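Local coordinates for protein F420-dependent methylenetetrahydromethanopterin dehydrogenase (Methanopyrus kandleri, PDB 1QV9) that catalyses the reversible reduction of methenyl- to methylene-tetrahydromethanopterin with reduced coenzyme F420, a step of methanogenesis from carbon dioxide, at residues A[13-17]-A[119-123]; A[30-35]-A[165-169]. The contacts are given in a common frame with arbitrary orientation. Residues are numbered along the deposited sequence.

Contact 1: A[13-17]-A[119-123]; sequences NLGTS and VKPDA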
# COMPACT_ATOMS: atom_id res chain seq x y z
N ASN A 13 -19.81 -23.40 -9.30
CA ASN A 13 -19.64 -22.34 -8.30
C ASN A 13 -19.57 -20.96 -8.89
O ASN A 13 -18.88 -20.71 -9.89
CB ASN A 13 -18.40 -22.58 -7.45
CG ASN A 13 -18.32 -21.63 -6.25
OD1 ASN A 13 -19.25 -21.54 -5.43
ND2 ASN A 13 -17.21 -20.89 -6.17
N LEU A 14 -20.30 -20.06 -8.26
CA LEU A 14 -20.34 -18.66 -8.62
C LEU A 14 -20.21 -17.96 -7.27
O LEU A 14 -20.61 -18.51 -6.24
CB LEU A 14 -21.72 -18.34 -9.24
CG LEU A 14 -21.89 -17.57 -10.55
CD1 LEU A 14 -20.90 -18.03 -11.59
CD2 LEU A 14 -23.33 -17.75 -11.01
N GLY A 15 -19.62 -16.77 -7.26
CA GLY A 15 -19.52 -16.07 -6.01
C GLY A 15 -20.89 -15.82 -5.41
O GLY A 15 -21.09 -15.94 -4.20
N THR A 16 -21.88 -15.48 -6.23
CA THR A 16 -23.18 -15.18 -5.66
C THR A 16 -23.87 -16.43 -5.13
O THR A 16 -24.58 -16.37 -4.13
CB THR A 16 -24.07 -14.46 -6.71
OG1 THR A 16 -23.37 -13.29 -7.17
CG2 THR A 16 -25.43 -14.00 -6.09
N SER A 17 -23.66 -17.57 -5.78
CA SER A 17 -24.33 -18.78 -5.30
C SER A 17 -23.71 -19.27 -3.99
O SER A 17 -24.39 -19.88 -3.17
CB SER A 17 -24.37 -19.86 -6.39
OG SER A 17 -23.08 -20.27 -6.79
N VAL A 119 -25.65 -11.89 -12.49
CA VAL A 119 -24.63 -11.01 -11.99
C VAL A 119 -23.45 -10.99 -12.96
O VAL A 119 -22.62 -11.91 -12.98
CB VAL A 119 -24.19 -11.51 -10.58
CG1 VAL A 119 -23.19 -10.55 -9.95
CG2 VAL A 119 -25.44 -11.59 -9.69
N LYS A 120 -23.38 -9.93 -13.77
CA LYS A 120 -22.31 -9.87 -14.77
C LYS A 120 -20.89 -9.85 -14.19
O LYS A 120 -19.98 -10.43 -14.73
CB LYS A 120 -22.55 -8.71 -15.77
CG LYS A 120 -23.91 -8.83 -16.42
CD LYS A 120 -24.17 -7.78 -17.53
CE LYS A 120 -23.48 -8.22 -18.81
NZ LYS A 120 -23.74 -7.26 -19.93
N PRO A 121 -20.70 -9.17 -13.05
CA PRO A 121 -19.32 -9.20 -12.53
C PRO A 121 -18.89 -10.52 -11.86
O PRO A 121 -17.72 -10.64 -11.44
CB PRO A 121 -19.27 -8.04 -11.53
CG PRO A 121 -20.68 -7.53 -11.39
CD PRO A 121 -21.49 -8.04 -12.54
N ASP A 122 -19.80 -11.50 -11.77
CA ASP A 122 -19.48 -12.80 -11.14
C ASP A 122 -18.81 -13.61 -12.23
O ASP A 122 -19.39 -14.54 -12.81
CB ASP A 122 -20.78 -13.47 -10.69
CG ASP A 122 -20.59 -14.42 -9.54
OD1 ASP A 122 -19.53 -15.09 -9.51
OD2 ASP A 122 -21.51 -14.53 -8.68
N ALA A 123 -17.55 -13.27 -12.46
CA ALA A 123 -16.78 -13.82 -13.57
C ALA A 123 -16.17 -15.20 -13.45
O ALA A 123 -15.68 -15.59 -12.41
CB ALA A 123 -15.66 -12.82 -13.88
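Hydrogen bonds carry this contact, and all of them end on the carboxylate of Asp122. Gly15 N donates to OD1 of Asp122 at 2.8 Å and Thr16 N to OD2 of Asp122 at 2.7 Å, so each oxygen takes one of the first two amides of helix 15-19. Thr16 OG1 adds a third bond, 2.7 Å to Asp122 OD2. A buried acid is thus met by donors at the positive end of the helix dipole.

Van der Waals contacts flank the carboxylate. Leu14, the N-cap residue, brings CG to 3.6 Å from Asp122 CG, and Thr16 OG1 lies 3.7 Å from Val119 CG2. Leu144 and Leu148 of helix 134-150 also touch the Asp122 side chain.

The acid is delivered by a type I turn, Val119 to Asp122, closed by Asp122 N to Val119 O at 3.1 Å. In an open, parallel alpha/beta sheet the loops at the C-terminal ends of the strands come together; here the one after strand 115-119 meets the N terminus of the helix following strand 4-10.

Contact 2: A[30-35]-A[165-169]; sequences REDVEF and IEKAK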
# COMPACT_ATOMS: atom_id res chain seq x y z
N ARG A 30 -32.73 -15.29 12.66
CA ARG A 30 -34.03 -14.93 12.11
C ARG A 30 -35.04 -16.02 12.46
O ARG A 30 -34.84 -17.20 12.17
CB ARG A 30 -34.02 -14.78 10.59
CG ARG A 30 -33.66 -13.42 10.10
CD ARG A 30 -33.73 -13.35 8.58
NE ARG A 30 -35.08 -13.11 8.05
CZ ARG A 30 -35.32 -12.72 6.81
NH1 ARG A 30 -36.57 -12.49 6.39
NH2 ARG A 30 -34.31 -12.55 5.95
N GLU A 31 -36.15 -15.60 13.04
CA GLU A 31 -37.18 -16.54 13.42
C GLU A 31 -38.22 -16.75 12.33
O GLU A 31 -39.11 -17.59 12.46
CB GLU A 31 -37.89 -16.03 14.68
CG GLU A 31 -36.95 -15.48 15.75
CD GLU A 31 -37.68 -14.96 16.99
OE1 GLU A 31 -37.75 -15.70 18.00
OE2 GLU A 31 -38.20 -13.81 16.96
N ASP A 32 -38.13 -16.00 11.24
CA ASP A 32 -39.12 -16.10 10.18
C ASP A 32 -38.75 -16.83 8.90
O ASP A 32 -39.49 -16.75 7.93
CB ASP A 32 -39.60 -14.71 9.78
CG ASP A 32 -38.48 -13.86 9.19
OD1 ASP A 32 -38.77 -13.02 8.32
OD2 ASP A 32 -37.32 -14.05 9.62
N VAL A 33 -37.62 -17.53 8.88
CA VAL A 33 -37.21 -18.28 7.70
C VAL A 33 -36.64 -19.64 8.08
O VAL A 33 -36.17 -19.83 9.19
CB VAL A 33 -36.10 -17.53 6.89
CG1 VAL A 33 -36.63 -16.21 6.39
CG2 VAL A 33 -34.84 -17.33 7.76
N GLU A 34 -36.68 -20.56 7.13
CA GLU A 34 -36.12 -21.90 7.29
C GLU A 34 -35.69 -22.29 5.89
O GLU A 34 -36.48 -22.19 4.96
CB GLU A 34 -37.17 -22.88 7.81
CG GLU A 34 -36.59 -24.27 8.02
CD GLU A 34 -37.51 -25.22 8.77
OE1 GLU A 34 -37.04 -26.33 9.10
OE2 GLU A 34 -38.68 -24.87 9.04
N PHE A 35 -34.43 -22.71 5.75
CA PHE A 35 -33.93 -23.09 4.43
C PHE A 35 -33.30 -24.47 4.44
O PHE A 35 -32.86 -24.99 5.47
CB PHE A 35 -32.80 -22.13 3.99
CG PHE A 35 -33.18 -20.66 4.00
CD1 PHE A 35 -32.28 -19.71 4.44
CD2 PHE A 35 -34.40 -20.24 3.50
CE1 PHE A 35 -32.60 -18.33 4.38
CE2 PHE A 35 -34.72 -18.86 3.44
CZ PHE A 35 -33.81 -17.92 3.88
N ILE A 165 -39.32 -13.10 0.27
CA ILE A 165 -39.63 -13.74 1.54
C ILE A 165 -40.87 -13.10 2.15
O ILE A 165 -41.71 -13.81 2.72
CB ILE A 165 -38.45 -13.67 2.52
CG1 ILE A 165 -37.39 -14.69 2.07
CG2 ILE A 165 -38.91 -13.96 3.96
CD1 ILE A 165 -36.06 -14.46 2.68
N GLU A 166 -41.03 -11.78 2.02
CA GLU A 166 -42.23 -11.18 2.59
C GLU A 166 -43.48 -11.70 1.88
O GLU A 166 -44.50 -11.96 2.54
CB GLU A 166 -42.13 -9.65 2.56
CG GLU A 166 -41.18 -9.14 3.65
CD GLU A 166 -41.51 -9.70 5.04
OE1 GLU A 166 -42.62 -9.40 5.56
OE2 GLU A 166 -40.68 -10.43 5.63
N LYS A 167 -43.41 -11.86 0.56
CA LYS A 167 -44.54 -12.40 -0.20
C LYS A 167 -44.78 -13.89 0.08
O LYS A 167 -45.92 -14.38 0.05
CB LYS A 167 -44.28 -12.21 -1.69
CG LYS A 167 -44.14 -10.76 -2.02
CD LYS A 167 -43.91 -10.54 -3.49
CE LYS A 167 -43.83 -9.03 -3.76
NZ LYS A 167 -43.43 -8.70 -5.16
N ALA A 168 -43.70 -14.63 0.30
CA ALA A 168 -43.79 -16.06 0.61
C ALA A 168 -44.62 -16.25 1.88
O ALA A 168 -45.38 -17.22 2.01
CB ALA A 168 -42.39 -16.64 0.80
N LYS A 169 -44.46 -15.33 2.83
CA LYS A 169 -45.17 -15.42 4.11
C LYS A 169 -46.67 -15.36 3.95
O LYS A 169 -47.41 -15.91 4.77
CB LYS A 169 -44.71 -14.32 5.05
CG LYS A 169 -43.32 -14.56 5.59
CD LYS A 169 -42.94 -13.40 6.44
CE LYS A 169 -41.49 -13.44 6.81
NZ LYS A 169 -41.20 -12.26 7.67
O HOH W 1 -38.00 -10.73 4.31
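Four charged side chains, two from each segment, form one salt-bridge network at the centre of this contact. Its direct link across the gap is Lys169 NZ to Asp32 OD1 at 2.6 Å; the same NZ also holds Glu166 OE2 at 2.8 Å. Arg30 grips Asp32 from within its own segment, NE to OD2 at 2.9 Å and NH1 to OD1 at 3.0 Å. With Asp32 OD1 only 4.2 Å from Glu166 OE2, Lys169 sits between two like charges and offsets their repulsion. Water 1 accepts from Arg30 NH1 at 3.1 Å and donates to Glu166 OE2 at 3.0 Å. The arrangement ties the start of edge strand 33-39 to the C-terminal part of helix 153-169, which packs against the parallel sheet of the alpha/beta domain. Beside the charges, Ile165 packs on Val33 and Phe35: its CG2 lies 4.0 Å from Val33 CG1 and its CD1 meets the Phe35 ring edge at CZ, 4.3 Å away. Arg30 NH2 reaches past the network to Leu24 O and Asp162 of helix 153-169.

How the contacts relate
From the N terminus, the chain runs up strand 4-10 into 13-17, then through helix 15-19 to 30-35, where edge strand 33-39 begins. It builds the middle of the sheet before 119-123 returns to the first segment and closes contact 1, a loop of about a hundred residues. Helix 134-150 and most of helix 153-169 follow, and 165-169 closes contact 2. The segments alternate, so the two loops cross. The contacts lie 24 Å apart between centres and do not touch. Contact 1 joins the N terminus of helix 15-19 to the loop after strand 115-119, close to the centre of the fold, whereas contact 2 fastens helix 153-169 to an edge of the sheet. That helix bridges them: Phe154 and Val157 near its start touch Thr16.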